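Local coordinates for protein aminomethyltransferase (Bartonella henselae, PDB 3GIR) that belongs to the aminomethyltransferase (T-protein) family and pairs a folate-binding-type domain with a C-terminal barrel domain, at residues A[34-39]-A[53-58]; A[81-86]-A[144-149]; A[88-93]-A[137-142]; A[171-176]-A[225-230]. One frame throughout, in Å; residues are numbered along the deposited sequence.

How the interactions relate
Interaction 2 touches each of the other three. Its loops meet interaction 1 where M57 CE packs 3.4 Å from H83 ND1 and W55 CD2 lies 3.6 Å from H83 CB. Toward interaction 4 the link is polar, with I81 N 2.9 Å from L174 O and S82 OG 3.1 Å from L174 N, both probable hydrogen bonds. Interactions 2 and 3 both use strand 85-90 and reach its neighbour 139-144, their centres about 19 Å apart. Interactions 1 and 4 touch through P37 and L38, whereas 1 and 3 stay about 13 Å apart at their nearest atoms. Helix 227-238, which starts in interaction 4, ends at L238, a sodium ligand together with D240 and V243.

Interaction 1. Residues A[34-39]-A[53-58]; sequences KTLPLY and AGWRMP
With CG beside its backbone N (chi1 -66°) and the rest of its chain extended, K34 runs over one face of the W55 indole, which its own chi1 of -67° places against the lysine chain. The evidence is a CH-pi contact: K34 CB stands 3.7 Å from the centroid of the W55 six-membered ring, 19° off its normal. Farther along, K34 CD reaches W55 CE2 at 3.6 Å. K34 NZ and W55 NE1 then donate to the same water, which lies in the indole plane at the ring edge. The backbones pair in parallel within a small mixed sheet, where strand 55-60 separates 34-35 from 48-52: K34 N donates to G54 O (2.9 Å) and R56 N to K34 O (3.0 Å). L36 N and R56 O are bridged by a water, and a second water joins T35 OG1 to R56 NH1. The two methyls of L36 divide their partners. L36 CD1 meets the ring carbon CD of P58 at 3.6 Å, the two side chains reaching toward each other, while L36 CD2 lies 3.8 Å from M57 SD, those side chains crossing at about a right angle. R56 CD comes to 4.2 Å from Y39 CE1, and the tyrosine ring also meets that of F49.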
loop_
_atom_site.group_PDB
_atom_site.type_symbol
_atom_site.label_atom_id
_atom_site.label_comp_id
_atom_site.label_asym_id
_atom_site.label_seq_id
_atom_site.Cartn_x
_atom_site.Cartn_y
_atom_site.Cartn_z
ATOM N N LYS A 34 8.687 17.804 -3.850
ATOM C CA LYS A 34 8.428 17.460 -5.241
ATOM C C LYS A 34 7.024 17.821 -5.630
ATOM O O LYS A 34 6.091 17.779 -4.814
ATOM C CB LYS A 34 8.662 15.975 -5.450
ATOM C CG LYS A 34 10.186 15.540 -5.267
ATOM C CD LYS A 34 10.246 13.999 -5.141
ATOM C CE LYS A 34 11.621 13.458 -4.900
ATOM N NZ LYS A 34 11.503 12.032 -4.462
ATOM N N THR A 35 6.850 18.153 -6.900
ATOM C CA THR A 35 5.571 18.620 -7.420
ATOM C C THR A 35 4.908 17.513 -8.299
ATOM O O THR A 35 5.508 17.023 -9.244
ATOM C CB THR A 35 5.775 19.873 -8.228
ATOM O OG1 THR A 35 6.277 20.886 -7.329
ATOM C CG2 THR A 35 4.511 20.375 -8.850
ATOM N N LEU A 36 3.645 17.249 -8.054
ATOM C CA LEU A 36 2.855 16.335 -8.899
ATOM C C LEU A 36 2.696 16.897 -10.273
ATOM O O LEU A 36 2.396 18.090 -10.462
ATOM C CB LEU A 36 1.461 16.165 -8.316
ATOM C CG LEU A 36 1.396 15.374 -7.020
ATOM C CD1 LEU A 36 0.005 15.558 -6.356
ATOM C CD2 LEU A 36 1.759 13.867 -7.201
ATOM N N PRO A 37 2.887 16.039 -11.269
ATOM C CA PRO A 37 2.527 16.514 -12.636
ATOM C C PRO A 37 1.185 17.168 -12.804
ATOM O O PRO A 37 1.058 18.167 -13.531
ATOM C CB PRO A 37 2.605 15.197 -13.437
ATOM C CG PRO A 37 3.626 14.376 -12.753
ATOM C CD PRO A 37 3.387 14.663 -11.275
ATOM N N LEU A 38 0.140 16.666 -12.135
ATOM C CA LEU A 38 -1.206 17.219 -12.191
ATOM C C LEU A 38 -1.534 18.246 -11.070
ATOM O O LEU A 38 -2.692 18.502 -10.793
ATOM C CB LEU A 38 -2.198 16.084 -12.149
ATOM C CG LEU A 38 -2.072 15.064 -13.280
ATOM C CD1 LEU A 38 -3.161 13.992 -13.103
ATOM C CD2 LEU A 38 -2.155 15.748 -14.692
ATOM N N TYR A 39 -0.481 18.847 -10.486
ATOM C CA TYR A 39 -0.657 19.828 -9.409
ATOM C C TYR A 39 -1.714 20.859 -9.738
ATOM O O TYR A 39 -2.585 21.152 -8.914
ATOM C CB TYR A 39 0.654 20.540 -9.088
ATOM C CG TYR A 39 0.474 21.705 -8.136
ATOM C CD1 TYR A 39 0.365 21.484 -6.784
ATOM C CD2 TYR A 39 0.334 23.003 -8.615
ATOM C CE1 TYR A 39 0.210 22.532 -5.861
ATOM C CE2 TYR A 39 0.132 24.087 -7.697
ATOM C CZ TYR A 39 0.083 23.806 -6.326
ATOM O OH TYR A 39 -0.110 24.793 -5.416
ATOM N N ALA A 53 6.133 12.029 2.155
ATOM C CA ALA A 53 7.223 11.295 1.485
ATOM C C ALA A 53 8.005 12.137 0.552
ATOM O O ALA A 53 8.476 11.692 -0.496
ATOM C CB ALA A 53 6.648 9.995 0.731
ATOM N N GLY A 54 8.179 13.417 0.902
ATOM C CA GLY A 54 8.922 14.353 0.090
ATOM C C GLY A 54 8.223 15.063 -1.054
ATOM O O GLY A 54 8.858 15.822 -1.800
ATOM N N TRP A 55 6.899 14.821 -1.156
ATOM C CA TRP A 55 6.044 15.419 -2.125
ATOM C C TRP A 55 5.025 16.357 -1.514
ATOM O O TRP A 55 4.608 16.143 -0.407
ATOM C CB TRP A 55 5.200 14.337 -2.853
ATOM C CG TRP A 55 6.070 13.416 -3.727
ATOM C CD1 TRP A 55 6.851 12.441 -3.303
ATOM C CD2 TRP A 55 6.154 13.431 -5.156
ATOM N NE1 TRP A 55 7.463 11.801 -4.388
ATOM C CE2 TRP A 55 7.056 12.414 -5.531
ATOM C CE3 TRP A 55 5.555 14.193 -6.142
ATOM C CZ2 TRP A 55 7.329 12.104 -6.890
ATOM C CZ3 TRP A 55 5.830 13.910 -7.485
ATOM C CH2 TRP A 55 6.722 12.880 -7.829
ATOM N N ARG A 56 4.638 17.365 -2.270
ATOM C CA ARG A 56 3.508 18.240 -1.923
ATOM C C ARG A 56 2.212 17.547 -2.456
ATOM O O ARG A 56 1.940 17.508 -3.678
ATOM C CB ARG A 56 3.655 19.670 -2.439
ATOM C CG ARG A 56 2.393 20.530 -2.168
ATOM C CD ARG A 56 2.545 22.020 -2.441
ATOM N NE ARG A 56 3.463 22.597 -1.515
ATOM C CZ ARG A 56 4.755 22.829 -1.715
ATOM N NH1 ARG A 56 5.329 22.573 -2.894
ATOM N NH2 ARG A 56 5.486 23.342 -0.723
ATOM N N MET A 57 1.421 17.053 -1.537
ATOM C CA MET A 57 0.250 16.206 -1.905
ATOM C C MET A 57 -1.055 16.841 -1.485
ATOM O O MET A 57 -1.080 17.522 -0.438
ATOM C CB MET A 57 0.361 14.821 -1.270
ATOM C CG MET A 57 1.556 14.005 -1.684
ATOM S SD MET A 57 1.547 13.592 -3.430
ATOM C CE MET A 57 0.275 12.276 -3.460
ATOM N N PRO A 58 -2.134 16.575 -2.197
ATOM C CA PRO A 58 -3.430 17.061 -1.749
ATOM C C PRO A 58 -3.891 16.214 -0.575
ATOM O O PRO A 58 -4.154 15.002 -0.709
ATOM C CB PRO A 58 -4.307 16.923 -3.029
ATOM C CG PRO A 58 -3.601 15.877 -3.880
ATOM C CD PRO A 58 -2.198 15.932 -3.525
HETATM O O HOH W 1 9.670 9.729 -4.250
HETATM O O HOH W 2 10.497 11.564 -2.167
HETATM O O HOH W 3 4.106 21.414 -5.507
HETATM O O HOH W 4 2.387 18.853 -5.983
#

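Interaction 2. Residues A[81-86]-A[144-149]; sequences ISHMKL and ANAGNA
A short antiparallel bridge between K85 and A144, continued by loop-to-loop contacts, joins the segments at one end of the five-stranded antiparallel sheet of the folate-binding family region. Here strand 85-90 begins and its neighbour 139-144 ends. The bridge is a hydrogen-bonded pair: K85 N donates to A144 O at 3.1 Å (167° at the hydrogen), and A144 N donates to K85 O at 2.8 Å (171°). Past A144 the chain leaves the sheet toward helix 149-159, while the residues before K85 form a type I beta turn from I81 to M84, closed by M84 N bonding to I81 O. The incoming turn and the outgoing loop still touch. H83 holds CG between its backbone N and carbonyl carbon (chi1 64°), which brings the imidazole to A146, whose CB meets the ring obliquely, 3.4 Å from H83 CD2. The same methyl presses on the backbone, A146 CB being 3.2 Å from H83 O, so the packing is tight at this point; A146 CA adds a C-H...O contact to that carbonyl. A hydrogen bond from N145 N to D128 OD2 helps hold the outgoing loop. On the incoming side, S82 OG bonds to D80 OD1, tying the turn to strand 76-80 of the adjoining mixed sheet. The lysine bends at chi2, and its amino group ends in a weak hydrogen bond to L170 O. Nearer the backbone, K85 CB packs 3.6 Å from CB of A149, the first residue of helix 149-159.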
loop_
_atom_site.group_PDB
_atom_site.type_symbol
_atom_site.label_atom_id
_atom_site.label_comp_id
_atom_site.label_asym_id
_atom_site.label_seq_id
_atom_site.Cartn_x
_atom_site.Cartn_y
_atom_site.Cartn_z
ATOM N N ILE A 81 -1.881 9.319 -7.299
ATOM C CA ILE A 81 -0.837 8.605 -6.615
ATOM C C ILE A 81 0.453 8.598 -7.462
ATOM O O ILE A 81 1.254 7.677 -7.424
ATOM C CB ILE A 81 -1.302 7.191 -6.123
ATOM C CG1 ILE A 81 -1.820 6.385 -7.262
ATOM C CG2 ILE A 81 -2.384 7.378 -5.022
ATOM C CD1 ILE A 81 -2.056 4.909 -6.814
ATOM N N SER A 82 0.694 9.727 -8.141
ATOM C CA SER A 82 1.822 9.894 -9.039
ATOM C C SER A 82 3.132 10.027 -8.294
ATOM O O SER A 82 4.176 10.123 -8.928
ATOM C CB SER A 82 1.638 11.111 -9.960
ATOM O OG SER A 82 0.499 10.938 -10.789
ATOM N N HIS A 83 3.094 10.085 -6.960
ATOM C CA HIS A 83 4.259 10.066 -6.099
ATOM C C HIS A 83 4.843 8.670 -5.989
ATOM O O HIS A 83 6.031 8.512 -5.671
ATOM C CB HIS A 83 3.919 10.690 -4.730
ATOM C CG HIS A 83 2.902 9.949 -3.948
ATOM N ND1 HIS A 83 1.788 9.375 -4.525
ATOM C CD2 HIS A 83 2.835 9.611 -2.628
ATOM C CE1 HIS A 83 1.057 8.768 -3.602
ATOM N NE2 HIS A 83 1.681 8.877 -2.435
ATOM N N MET A 84 4.044 7.648 -6.240
ATOM C CA MET A 84 4.519 6.258 -6.342
ATOM C C MET A 84 5.354 6.123 -7.607
ATOM O O MET A 84 5.298 6.964 -8.499
ATOM C CB MET A 84 3.357 5.260 -6.458
ATOM C CG MET A 84 2.290 5.309 -5.349
ATOM S SD MET A 84 2.815 4.922 -3.642
ATOM C CE MET A 84 2.688 3.186 -3.556
ATOM N N LYS A 85 6.159 5.069 -7.669
ATOM C CA LYS A 85 7.131 4.873 -8.743
ATOM C C LYS A 85 7.000 3.516 -9.371
ATOM O O LYS A 85 7.000 2.510 -8.671
ATOM C CB LYS A 85 8.587 5.073 -8.261
ATOM C CG LYS A 85 9.581 5.297 -9.350
ATOM C CD LYS A 85 9.415 6.702 -9.977
ATOM C CE LYS A 85 10.405 6.984 -11.052
ATOM N NZ LYS A 85 10.209 8.399 -11.523
ATOM N N LEU A 86 6.897 3.521 -10.692
ATOM C CA LEU A 86 6.908 2.290 -11.494
ATOM C C LEU A 86 8.343 2.033 -11.909
ATOM O O LEU A 86 9.035 2.953 -12.404
ATOM C CB LEU A 86 6.071 2.480 -12.748
ATOM C CG LEU A 86 4.625 2.063 -12.567
ATOM C CD1 LEU A 86 3.944 3.006 -11.634
ATOM C CD2 LEU A 86 3.993 2.032 -13.989
ATOM N N ALA A 144 6.630 0.905 -6.440
ATOM C CA ALA A 144 7.378 1.230 -5.213
ATOM C C ALA A 144 6.717 2.378 -4.512
ATOM O O ALA A 144 6.166 3.279 -5.160
ATOM C CB ALA A 144 8.814 1.627 -5.560
ATOM N N ASN A 145 6.828 2.413 -3.193
ATOM C CA ASN A 145 6.316 3.569 -2.469
ATOM C C ASN A 145 7.087 4.827 -2.671
ATOM O O ASN A 145 8.311 4.798 -2.827
ATOM C CB ASN A 145 6.343 3.208 -0.962
ATOM C CG ASN A 145 5.255 2.321 -0.571
ATOM O OD1 ASN A 145 5.485 1.094 -0.240
ATOM N ND2 ASN A 145 4.030 2.848 -0.624
ATOM N N ALA A 146 6.416 5.981 -2.540
ATOM C CA ALA A 146 7.023 7.260 -2.768
ATOM C C ALA A 146 8.304 7.510 -1.975
ATOM O O ALA A 146 9.316 7.930 -2.539
ATOM C CB ALA A 146 5.975 8.356 -2.513
ATOM N N GLY A 147 8.265 7.249 -0.704
ATOM C CA GLY A 147 9.428 7.584 0.138
ATOM C C GLY A 147 10.663 6.757 -0.102
ATOM O O GLY A 147 11.776 7.109 0.290
ATOM N N ASN A 148 10.445 5.610 -0.716
ATOM C CA ASN A 148 11.452 4.603 -0.913
ATOM C C ASN A 148 11.866 4.384 -2.326
ATOM O O ASN A 148 12.673 3.503 -2.607
ATOM C CB ASN A 148 10.937 3.247 -0.369
ATOM C CG ASN A 148 10.581 3.284 1.102
ATOM O OD1 ASN A 148 9.543 2.741 1.526
ATOM N ND2 ASN A 148 11.398 3.940 1.875
ATOM N N ALA A 149 11.345 5.151 -3.260
ATOM C CA ALA A 149 11.518 4.860 -4.698
ATOM C C ALA A 149 12.995 4.932 -5.090
ATOM O O ALA A 149 13.504 4.060 -5.779
ATOM C CB ALA A 149 10.695 5.862 -5.504
#

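Interaction 3. Residues A[88-93]-A[137-142]; sequences AVEGPK and ECRFML
The phenyl ring of F140 turns an edge toward the opposite strand, with V89 O near the ring plane and 4.2 Å from F140 CD2. The other flat groups, the E90 carboxylate and the R139 guanidinium, are held on side chains that lie alongside each other and point the same way, their planes 69° apart. Their charged atoms do not meet, and E90 has a second conformer, so any attraction between them is uncertain; R139 NH2 instead forms a salt bridge with E203. The backbones pair in regular antiparallel fashion: the axes of 88-90 and 139-142 run at 159° and approach to 4.7 Å. V89 and F140 form the hydrogen-bonded pair, V89 N to F140 O at 2.9 Å and F140 N to V89 O at 2.8 Å. A88 with M141 and E90 with R139 are the adjacent non-hydrogen-bonded pairs. The ladder runs on beyond the bridges: G91 N reaches C138 O at 3.1 Å, and CB of C138 comes within 3.2 Å of G91 O. V89 puts CG1 anti to its backbone N (chi1 171°), leaving CG2 to meet L142 CD1 at 4.0 Å, while A88 CB and M141 SD pack loosely on the other face. Both strands are internal to the five-stranded antiparallel sheet, with strand 126-136 bonded beyond 139-144 and strand 166-169 beyond 85-90. Helix 94-101 covers the face bearing V89 and F140, bringing F97 and L98 onto the valine and V95 and L98 onto the phenylalanine.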
loop_
_atom_site.group_PDB
_atom_site.type_symbol
_atom_site.label_atom_id
_atom_site.label_comp_id
_atom_site.label_asym_id
_atom_site.label_seq_id
_atom_site.Cartn_x
_atom_site.Cartn_y
_atom_site.Cartn_z
ATOM N N ALA A 88 10.328 -0.751 -14.246
ATOM C CA ALA A 88 10.284 -1.898 -15.186
ATOM C C ALA A 88 11.523 -2.761 -15.007
ATOM O O ALA A 88 12.655 -2.256 -14.731
ATOM C CB ALA A 88 10.192 -1.439 -16.612
ATOM N N VAL A 89 11.314 -4.052 -15.121
ATOM C CA VAL A 89 12.426 -5.014 -15.015
ATOM C C VAL A 89 12.301 -5.875 -16.295
ATOM O O VAL A 89 11.299 -6.527 -16.494
ATOM C CB VAL A 89 12.244 -5.809 -13.753
ATOM C CG1 VAL A 89 13.251 -6.991 -13.699
ATOM C CG2 VAL A 89 12.347 -4.855 -12.496
ATOM N N GLU A 90 13.331 -5.844 -17.152
ATOM C CA GLU A 90 13.257 -6.365 -18.501
ATOM C C GLU A 90 14.591 -7.025 -18.862
ATOM O O GLU A 90 15.597 -6.390 -18.661
ATOM C CB GLU A 90 13.002 -5.169 -19.447
ATOM C CG GLU A 90 12.948 -5.530 -20.896
ATOM C CD GLU A 90 12.568 -4.378 -21.813
ATOM O OE1 GLU A 90 12.533 -3.183 -21.360
ATOM O OE2 GLU A 90 12.337 -4.682 -23.009
ATOM N N GLY A 91 14.565 -8.203 -19.451
ATOM C CA GLY A 91 15.764 -8.782 -20.055
ATOM C C GLY A 91 15.682 -10.279 -19.926
ATOM O O GLY A 91 14.790 -10.856 -19.290
ATOM N N PRO A 92 16.652 -10.968 -20.537
ATOM C CA PRO A 92 16.489 -12.408 -20.647
ATOM C C PRO A 92 16.568 -13.161 -19.345
ATOM O O PRO A 92 16.082 -14.255 -19.256
ATOM C CB PRO A 92 17.622 -12.838 -21.592
ATOM C CG PRO A 92 18.528 -11.709 -21.653
ATOM C CD PRO A 92 17.759 -10.439 -21.338
ATOM N N LYS A 93 17.203 -12.574 -18.348
ATOM C CA LYS A 93 17.276 -13.183 -17.034
ATOM C C LYS A 93 16.476 -12.419 -15.978
ATOM O O LYS A 93 16.784 -12.501 -14.787
ATOM C CB LYS A 93 18.734 -13.351 -16.631
ATOM C CG LYS A 93 19.495 -14.225 -17.694
ATOM C CD LYS A 93 18.946 -15.662 -17.719
ATOM C CE LYS A 93 19.731 -16.579 -18.733
ATOM N NZ LYS A 93 19.064 -17.950 -18.777
ATOM N N GLU A 137 6.972 -12.748 -21.023
ATOM C CA GLU A 137 7.914 -13.746 -20.577
ATOM C C GLU A 137 9.142 -13.056 -19.932
ATOM O O GLU A 137 9.606 -13.547 -18.940
ATOM C CB GLU A 137 8.315 -14.695 -21.744
ATOM C CG GLU A 137 9.355 -15.711 -21.413
ATOM C CD GLU A 137 8.928 -16.793 -20.408
ATOM O OE1 GLU A 137 7.751 -17.293 -20.440
ATOM O OE2 GLU A 137 9.800 -17.188 -19.589
ATOM N N CYS A 138 9.641 -11.940 -20.466
ATOM C CA CYS A 138 10.851 -11.343 -19.886
ATOM C C CYS A 138 10.633 -9.940 -19.459
ATOM O O CYS A 138 11.584 -9.166 -19.426
ATOM C CB CYS A 138 12.026 -11.423 -20.862
ATOM S SG CYS A 138 12.474 -13.175 -21.242
ATOM N N ARG A 139 9.391 -9.603 -19.082
ATOM C CA ARG A 139 9.099 -8.189 -18.704
ATOM C C ARG A 139 8.191 -8.168 -17.506
ATOM O O ARG A 139 7.142 -8.809 -17.493
ATOM C CB ARG A 139 8.449 -7.336 -19.805
ATOM C CG ARG A 139 9.260 -7.212 -21.116
ATOM C CD ARG A 139 8.461 -6.493 -22.216
ATOM N NE ARG A 139 7.932 -5.264 -21.670
ATOM C CZ ARG A 139 6.630 -4.963 -21.610
ATOM N NH1 ARG A 139 5.702 -5.712 -22.187
ATOM N NH2 ARG A 139 6.287 -3.863 -21.008
ATOM N N PHE A 140 8.587 -7.371 -16.519
ATOM C CA PHE A 140 7.803 -7.237 -15.269
ATOM C C PHE A 140 7.736 -5.777 -14.860
ATOM O O PHE A 140 8.518 -4.966 -15.309
ATOM C CB PHE A 140 8.496 -7.995 -14.111
ATOM C CG PHE A 140 8.559 -9.508 -14.274
ATOM C CD1 PHE A 140 7.787 -10.327 -13.506
ATOM C CD2 PHE A 140 9.510 -10.065 -15.157
ATOM C CE1 PHE A 140 7.891 -11.682 -13.620
ATOM C CE2 PHE A 140 9.605 -11.423 -15.309
ATOM C CZ PHE A 140 8.810 -12.238 -14.538
ATOM N N MET A 141 6.797 -5.455 -13.999
ATOM C CA MET A 141 6.641 -4.095 -13.473
ATOM C C MET A 141 6.601 -4.247 -11.944
ATOM O O MET A 141 6.023 -5.176 -11.383
ATOM C CB MET A 141 5.307 -3.428 -13.922
ATOM C CG MET A 141 5.176 -1.997 -13.620
ATOM S SD MET A 141 6.299 -1.027 -14.691
ATOM C CE MET A 141 5.423 -1.099 -16.301
ATOM N N LEU A 142 7.275 -3.321 -11.292
ATOM C CA LEU A 142 7.196 -3.135 -9.836
ATOM C C LEU A 142 6.605 -1.763 -9.567
ATOM O O LEU A 142 6.945 -0.754 -10.235
ATOM C CB LEU A 142 8.600 -3.203 -9.192
ATOM C CG LEU A 142 9.232 -4.578 -9.071
ATOM C CD1 LEU A 142 10.803 -4.556 -8.859
ATOM C CD2 LEU A 142 8.539 -5.363 -7.953
#

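Interaction 4. Residues A[171-176]-A[225-230]; sequences ERVLLA and LPIGCA
E171 meets I227 through a shared water, which donates to E171 O and accepts from I227 N, just where the chain turns from strand 220-225 into helix 227-238. The junction follows strand 220-225, which pairs antiparallel with 173-178 inside a mixed sheet. The E171 carbonyl has a second donor, R172 NH1 at 2.8 Å, which stands above the carbonyl plane, while the carbonyl oxygen lies near the guanidinium plane. R172 bends at chi2 (-71°), and its CD passes 3.5 Å from L225 O; its NH2 has a long, weak ion pair with D207. V173 comes next and makes both bonds of the bridge: its N donates to L225 O at 3.0 Å, and its O accepts from L225 N at 3.0 Å. Side chains of that pair lie together on one face of the sheet. L225 places CG between its backbone N and carbonyl carbon (chi1 75°), and its CD2 comes 4.0 Å from V173 CG1. V173 CG2 faces I227 CG1, the side chains crossing at about a right angle. In the first turn of the helix, A230 CB sits 3.5 Å from V173 CB.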
loop_
_atom_site.group_PDB
_atom_site.type_symbol
_atom_site.label_atom_id
_atom_site.label_comp_id
_atom_site.label_asym_id
_atom_site.label_seq_id
_atom_site.Cartn_x
_atom_site.Cartn_y
_atom_site.Cartn_z
ATOM N N GLU A 171 8.920 7.347 -15.847
ATOM C CA GLU A 171 8.228 8.623 -15.593
ATOM C C GLU A 171 6.757 8.467 -15.975
ATOM O O GLU A 171 6.415 8.291 -17.136
ATOM C CB GLU A 171 8.856 9.753 -16.408
ATOM C CG GLU A 171 8.315 11.108 -16.027
ATOM C CD GLU A 171 9.177 12.302 -16.468
ATOM O OE1 GLU A 171 9.729 12.247 -17.597
ATOM O OE2 GLU A 171 9.284 13.308 -15.698
ATOM N N ARG A 172 5.906 8.487 -14.957
ATOM C CA ARG A 172 4.492 8.258 -15.157
ATOM C C ARG A 172 3.631 9.023 -14.220
ATOM O O ARG A 172 4.034 9.384 -13.099
ATOM C CB ARG A 172 4.184 6.766 -14.878
ATOM C CG ARG A 172 4.822 5.749 -15.793
ATOM C CD ARG A 172 4.261 5.731 -17.140
ATOM N NE ARG A 172 4.853 4.706 -18.005
ATOM C CZ ARG A 172 5.905 4.874 -18.797
ATOM N NH1 ARG A 172 6.556 6.017 -18.815
ATOM N NH2 ARG A 172 6.350 3.893 -19.588
ATOM N N VAL A 173 2.393 9.260 -14.645
ATOM C CA VAL A 173 1.294 9.577 -13.717
ATOM C C VAL A 173 0.665 8.275 -13.355
ATOM O O VAL A 173 0.550 7.382 -14.177
ATOM C CB VAL A 173 0.296 10.576 -14.341
ATOM C CG1 VAL A 173 -1.108 10.511 -13.693
ATOM C CG2 VAL A 173 0.888 11.960 -14.255
ATOM N N LEU A 174 0.235 8.158 -12.104
ATOM C CA LEU A 174 -0.455 7.007 -11.603
ATOM C C LEU A 174 -1.717 7.506 -10.906
ATOM O O LEU A 174 -1.654 8.365 -9.993
ATOM C CB LEU A 174 0.391 6.204 -10.585
ATOM C CG LEU A 174 -0.195 4.825 -10.146
ATOM C CD1 LEU A 174 -0.318 3.806 -11.248
ATOM C CD2 LEU A 174 0.740 4.325 -9.020
ATOM N N LEU A 175 -2.868 6.994 -11.330
ATOM C CA LEU A 175 -4.191 7.346 -10.786
ATOM C C LEU A 175 -4.805 6.083 -10.245
ATOM O O LEU A 175 -4.733 5.076 -10.887
ATOM C CB LEU A 175 -5.125 7.941 -11.837
ATOM C CG LEU A 175 -4.596 9.156 -12.577
ATOM C CD1 LEU A 175 -5.517 9.542 -13.751
ATOM C CD2 LEU A 175 -4.511 10.283 -11.614
ATOM N N ALA A 176 -5.452 6.131 -9.096
ATOM C CA ALA A 176 -6.285 5.047 -8.630
ATOM C C ALA A 176 -7.743 5.466 -8.744
ATOM O O ALA A 176 -8.104 6.549 -8.414
ATOM C CB ALA A 176 -5.955 4.753 -7.147
ATOM N N LEU A 225 0.263 5.957 -16.816
ATOM C CA LEU A 225 0.376 6.422 -18.205
ATOM C C LEU A 225 1.384 7.532 -18.308
ATOM O O LEU A 225 1.770 8.156 -17.356
ATOM C CB LEU A 225 -1.003 6.876 -18.750
ATOM C CG LEU A 225 -1.594 8.212 -18.301
ATOM C CD1 LEU A 225 -2.895 8.463 -19.205
ATOM C CD2 LEU A 225 -1.955 8.221 -16.801
ATOM N N PRO A 226 1.841 7.815 -19.553
ATOM C CA PRO A 226 2.758 8.894 -19.728
ATOM C C PRO A 226 2.217 10.217 -19.216
ATOM O O PRO A 226 1.019 10.481 -19.269
ATOM C CB PRO A 226 2.945 8.937 -21.273
ATOM C CG PRO A 226 2.622 7.584 -21.684
ATOM C CD PRO A 226 1.513 7.139 -20.818
ATOM N N ILE A 227 3.097 11.048 -18.736
ATOM C CA ILE A 227 2.762 12.353 -18.157
ATOM C C ILE A 227 1.995 13.268 -19.126
ATOM O O ILE A 227 1.005 13.871 -18.723
ATOM C CB ILE A 227 3.975 13.042 -17.496
ATOM C CG1 ILE A 227 4.434 12.224 -16.275
ATOM C CG2 ILE A 227 3.711 14.515 -17.181
ATOM C CD1 ILE A 227 5.800 12.684 -15.775
ATOM N N GLY A 228 2.365 13.250 -20.398
ATOM C CA GLY A 228 1.657 14.107 -21.369
ATOM C C GLY A 228 0.250 13.719 -21.711
ATOM O O GLY A 228 -0.500 14.529 -22.305
ATOM N N CYS A 229 -0.164 12.506 -21.348
ATOM C CA CYS A 229 -1.518 12.008 -21.593
ATOM C C CYS A 229 -2.450 12.127 -20.391
ATOM O O CYS A 229 -3.654 11.984 -20.486
ATOM C CB CYS A 229 -1.514 10.519 -21.902
ATOM S SG CYS A 229 -0.631 10.067 -23.484
ATOM N N ALA A 230 -1.857 12.488 -19.251
ATOM C CA ALA A 230 -2.540 12.300 -17.995
ATOM C C ALA A 230 -3.569 13.312 -17.682
ATOM O O ALA A 230 -4.571 12.966 -17.095
ATOM C CB ALA A 230 -1.512 12.253 -16.841
HETATM O O HOH W 5 5.883 10.227 -19.053
#